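Local structure of beta-N-acetylhexosaminidase (Arthrobacter aurescens, 3RCN) at residues T30-R42 with L57-L71. The protein probably hydrolyses terminal non-reducing N-acetyl-D-hexosamine residues from N-acetyl-beta-D-hexosaminides, as a member of glycosyl hydrolase family 20. Residues are numbered along the deposited sequence; the frame is centred on the assembly and turned at random.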
# COMPACT_ATOMS: atom_id res chain seq x y z
N THR A 30 3.39 -28.78 9.49
CA THR A 30 3.19 -28.14 10.77
C THR A 30 1.74 -27.69 10.94
O THR A 30 1.18 -27.01 10.08
CB THR A 30 4.10 -26.92 10.91
OG1 THR A 30 5.47 -27.34 10.92
CG2 THR A 30 3.79 -26.16 12.19
N SER A 31 1.14 -28.05 12.08
CA SER A 31 -0.27 -27.79 12.34
C SER A 31 -0.36 -26.79 13.48
O SER A 31 0.58 -26.66 14.26
CB SER A 31 -1.01 -29.08 12.70
OG SER A 31 -0.56 -29.63 13.93
N VAL A 32 -1.47 -26.07 13.57
CA VAL A 32 -1.63 -25.04 14.60
C VAL A 32 -2.83 -25.32 15.49
O VAL A 32 -3.97 -25.31 15.03
CB VAL A 32 -1.80 -23.65 13.96
CG1 VAL A 32 -1.67 -22.58 15.00
CG2 VAL A 32 -0.73 -23.44 12.88
N GLY A 33 -2.58 -25.63 16.76
CA GLY A 33 -3.65 -25.77 17.75
C GLY A 33 -3.92 -24.54 18.60
O GLY A 33 -3.03 -23.74 18.83
N ALA A 34 -5.14 -24.39 19.09
CA ALA A 34 -5.42 -23.32 20.06
C ALA A 34 -6.59 -23.62 21.00
O ALA A 34 -7.55 -24.28 20.61
CB ALA A 34 -5.62 -21.98 19.34
N ASP A 35 -6.50 -23.12 22.22
CA ASP A 35 -7.66 -23.05 23.11
C ASP A 35 -8.67 -22.01 22.58
O ASP A 35 -8.28 -21.04 21.91
CB ASP A 35 -7.22 -22.72 24.55
CG ASP A 35 -6.57 -23.92 25.26
OD1 ASP A 35 -6.88 -25.08 24.92
OD2 ASP A 35 -5.76 -23.68 26.18
N PRO A 36 -9.97 -22.20 22.87
CA PRO A 36 -11.06 -21.42 22.27
C PRO A 36 -10.83 -19.91 22.30
O PRO A 36 -11.14 -19.22 21.33
CB PRO A 36 -12.26 -21.77 23.15
CG PRO A 36 -11.95 -23.12 23.68
CD PRO A 36 -10.46 -23.16 23.87
N GLU A 37 -10.29 -19.43 23.41
CA GLU A 37 -10.01 -18.01 23.60
C GLU A 37 -9.02 -17.46 22.58
O GLU A 37 -9.05 -16.29 22.23
CB GLU A 37 -9.47 -17.77 25.01
CG GLU A 37 -10.45 -18.09 26.13
CD GLU A 37 -10.39 -19.55 26.57
OE1 GLU A 37 -9.51 -20.29 26.08
OE2 GLU A 37 -11.23 -19.94 27.41
N LEU A 38 -8.10 -18.33 22.14
CA LEU A 38 -7.02 -17.97 21.24
C LEU A 38 -7.27 -18.28 19.75
O LEU A 38 -6.36 -18.12 18.93
CB LEU A 38 -5.73 -18.64 21.71
CG LEU A 38 -5.09 -18.21 23.03
CD1 LEU A 38 -5.94 -17.20 23.82
CD2 LEU A 38 -4.74 -19.43 23.87
N ARG A 39 -8.45 -18.77 19.39
CA ARG A 39 -8.73 -19.08 17.99
C ARG A 39 -8.53 -17.84 17.12
O ARG A 39 -8.14 -17.96 15.95
CB ARG A 39 -10.14 -19.62 17.80
CG ARG A 39 -10.48 -20.79 18.71
CD ARG A 39 -10.32 -22.10 17.99
NE ARG A 39 -10.19 -23.24 18.90
CZ ARG A 39 -11.20 -23.83 19.54
NH1 ARG A 39 -12.44 -23.37 19.38
NH2 ARG A 39 -10.97 -24.87 20.33
N GLY A 40 -8.78 -16.67 17.69
CA GLY A 40 -8.57 -15.43 16.96
C GLY A 40 -7.12 -15.28 16.51
O GLY A 40 -6.85 -15.16 15.31
N PRO A 41 -6.18 -15.32 17.46
CA PRO A 41 -4.76 -15.27 17.09
C PRO A 41 -4.31 -16.44 16.21
O PRO A 41 -3.40 -16.26 15.40
CB PRO A 41 -4.06 -15.31 18.44
CG PRO A 41 -5.03 -14.63 19.36
CD PRO A 41 -6.39 -15.09 18.90
N ARG A 42 -4.92 -17.62 16.36
CA ARG A 42 -4.57 -18.75 15.51
C ARG A 42 -4.83 -18.40 14.04
O ARG A 42 -4.02 -18.69 13.16
CB ARG A 42 -5.34 -20.01 15.89
CG ARG A 42 -5.04 -21.21 14.98
CD ARG A 42 -6.30 -21.99 14.67
NE ARG A 42 -6.39 -23.24 15.41
CZ ARG A 42 -7.53 -23.81 15.79
NH1 ARG A 42 -8.69 -23.24 15.51
NH2 ARG A 42 -7.51 -24.95 16.47
N LEU A 57 -0.84 -25.10 7.23
CA LEU A 57 -1.06 -24.70 8.63
C LEU A 57 -2.47 -25.01 9.10
O LEU A 57 -3.14 -24.17 9.69
CB LEU A 57 -0.71 -23.22 8.84
CG LEU A 57 0.79 -22.98 8.76
CD1 LEU A 57 1.17 -21.51 8.98
CD2 LEU A 57 1.50 -23.89 9.76
N ALA A 58 -2.90 -26.24 8.85
CA ALA A 58 -4.21 -26.71 9.27
C ALA A 58 -4.26 -26.88 10.77
O ALA A 58 -3.25 -27.22 11.40
CB ALA A 58 -4.54 -28.05 8.59
N PRO A 59 -5.44 -26.65 11.36
CA PRO A 59 -5.68 -26.75 12.80
C PRO A 59 -5.56 -28.18 13.28
O PRO A 59 -5.88 -29.11 12.54
CB PRO A 59 -7.13 -26.29 12.94
CG PRO A 59 -7.74 -26.68 11.62
CD PRO A 59 -6.68 -26.38 10.62
N ALA A 60 -5.10 -28.35 14.51
CA ALA A 60 -5.04 -29.66 15.13
C ALA A 60 -5.51 -29.48 16.57
O ALA A 60 -5.59 -28.35 17.05
CB ALA A 60 -3.62 -30.20 15.09
N PRO A 61 -5.87 -30.58 17.26
CA PRO A 61 -6.21 -30.38 18.68
C PRO A 61 -5.05 -29.69 19.42
O PRO A 61 -3.88 -30.04 19.21
CB PRO A 61 -6.42 -31.82 19.19
CG PRO A 61 -6.82 -32.60 17.94
CD PRO A 61 -6.06 -31.97 16.81
N ALA A 62 -5.37 -28.74 20.28
CA ALA A 62 -4.38 -27.83 20.88
C ALA A 62 -3.14 -28.47 21.51
O ALA A 62 -2.03 -28.01 21.28
CB ALA A 62 -5.07 -26.89 21.88
N ARG A 63 -3.32 -29.51 22.33
CA ARG A 63 -2.19 -30.12 23.03
C ARG A 63 -1.35 -30.95 22.08
O ARG A 63 -0.22 -31.31 22.38
CB ARG A 63 -2.69 -31.01 24.17
CG ARG A 63 -3.69 -30.34 25.08
CD ARG A 63 -3.06 -29.25 25.93
NE ARG A 63 -4.07 -28.49 26.67
CZ ARG A 63 -3.80 -27.45 27.45
NH1 ARG A 63 -2.55 -27.02 27.59
NH2 ARG A 63 -4.78 -26.82 28.08
N GLU A 64 -1.94 -31.27 20.93
CA GLU A 64 -1.37 -32.19 19.94
C GLU A 64 -0.59 -31.58 18.77
O GLU A 64 -0.19 -32.30 17.87
CB GLU A 64 -2.47 -33.09 19.38
CG GLU A 64 -3.22 -33.83 20.46
CD GLU A 64 -4.41 -34.60 19.92
OE1 GLU A 64 -4.33 -35.07 18.76
OE2 GLU A 64 -5.41 -34.71 20.66
N ALA A 65 -0.37 -30.27 18.77
CA ALA A 65 -0.03 -29.56 17.54
C ALA A 65 1.40 -29.03 17.52
O ALA A 65 2.04 -28.88 18.55
CB ALA A 65 -1.02 -28.42 17.28
N GLY A 66 1.91 -28.80 16.32
CA GLY A 66 3.25 -28.26 16.15
C GLY A 66 3.40 -26.90 16.78
O GLY A 66 4.37 -26.65 17.51
N ILE A 67 2.45 -26.02 16.49
CA ILE A 67 2.36 -24.71 17.13
C ILE A 67 1.09 -24.69 17.99
O ILE A 67 -0.02 -24.71 17.46
CB ILE A 67 2.25 -23.60 16.08
CG1 ILE A 67 3.46 -23.62 15.16
CG2 ILE A 67 2.11 -22.23 16.73
CD1 ILE A 67 3.32 -22.72 13.97
N ARG A 68 1.26 -24.67 19.31
CA ARG A 68 0.14 -24.65 20.26
C ARG A 68 -0.00 -23.29 20.93
O ARG A 68 0.97 -22.76 21.46
CB ARG A 68 0.35 -25.69 21.35
CG ARG A 68 0.76 -27.03 20.82
CD ARG A 68 1.22 -27.99 21.89
NE ARG A 68 1.68 -29.21 21.25
CZ ARG A 68 2.54 -30.07 21.78
NH1 ARG A 68 3.05 -29.85 22.98
NH2 ARG A 68 2.89 -31.14 21.09
N LEU A 69 -1.21 -22.74 20.89
CA LEU A 69 -1.53 -21.52 21.64
C LEU A 69 -2.42 -21.89 22.82
O LEU A 69 -3.60 -22.22 22.65
CB LEU A 69 -2.22 -20.50 20.74
CG LEU A 69 -1.57 -20.32 19.37
CD1 LEU A 69 -2.40 -19.36 18.53
CD2 LEU A 69 -0.12 -19.86 19.48
N LEU A 70 -1.86 -21.82 24.03
CA LEU A 70 -2.55 -22.30 25.23
C LEU A 70 -2.90 -21.19 26.22
O LEU A 70 -2.08 -20.32 26.51
CB LEU A 70 -1.69 -23.36 25.93
CG LEU A 70 -1.33 -24.53 25.02
CD1 LEU A 70 -0.28 -25.38 25.67
CD2 LEU A 70 -2.58 -25.34 24.69
N LEU A 71 -4.13 -21.25 26.73
CA LEU A 71 -4.59 -20.29 27.73
C LEU A 71 -4.01 -20.60 29.11
O LEU A 71 -4.14 -21.73 29.60
CB LEU A 71 -6.11 -20.29 27.83
CG LEU A 71 -6.62 -19.13 28.68
CD1 LEU A 71 -7.01 -17.97 27.78
CD2 LEU A 71 -7.80 -19.57 29.53
O HOH W 1 1.27 -26.74 7.34
O HOH W 2 -1.02 -28.66 8.39
O HOH W 3 -7.20 -26.47 18.69
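The guanidinium of R42 lies flat beneath P59, whose CB sits over its centre, 3.8 Å from CZ; A34 CB covers the opposite face toward the rim. Bends at chi2 and chi3 of R42 bring its NE back to strand 32-34, where it donates to V32 O (3.2 Å). That oxygen is gripped twice, since A60 N reaches it from the other face of the carbonyl plane. V32 N in turn donates to A58 O, so the incoming loop 57-60 runs along one edge of strand 32-34 while strand 67-71 holds the other. The two strands are parallel, 7° apart, and are joined by helix 39-53 in a beta-alpha-beta crossover within the N-terminal alpha/beta domain of this family; 32-34 is an outermost strand of the mixed sheet, and 67-71 continues it to 88-92. Their ladder passes from S31 O to I67 N; G33 N then gives to I67 O and G33 O accepts from L69 N, before D35 N on L69 O ends it. On the helix-covered face V32 and I67 stand side by side, pointing the same way, with CG1 of the valine 4.2 Å from CG2 of the isoleucine. L69 sends CD1 to the backbone of R42 at the helix start, while its CB faces A34 CB and L38 CB. P41 and L38 also touch A98 of helix 95-109. Past the ladder, OD2 of D35 accepts a nearly straight bond from L71 N on its anti side (3.0 Å). R63 NH2 adds only a long salt bridge to OD2, which lies well out of the guanidinium plane, so no N-H points at it. At the far end of 67-71, the bent chain of E37 crosses L71 at about a right angle, E37 CB being 3.7 Å from L71 CD1.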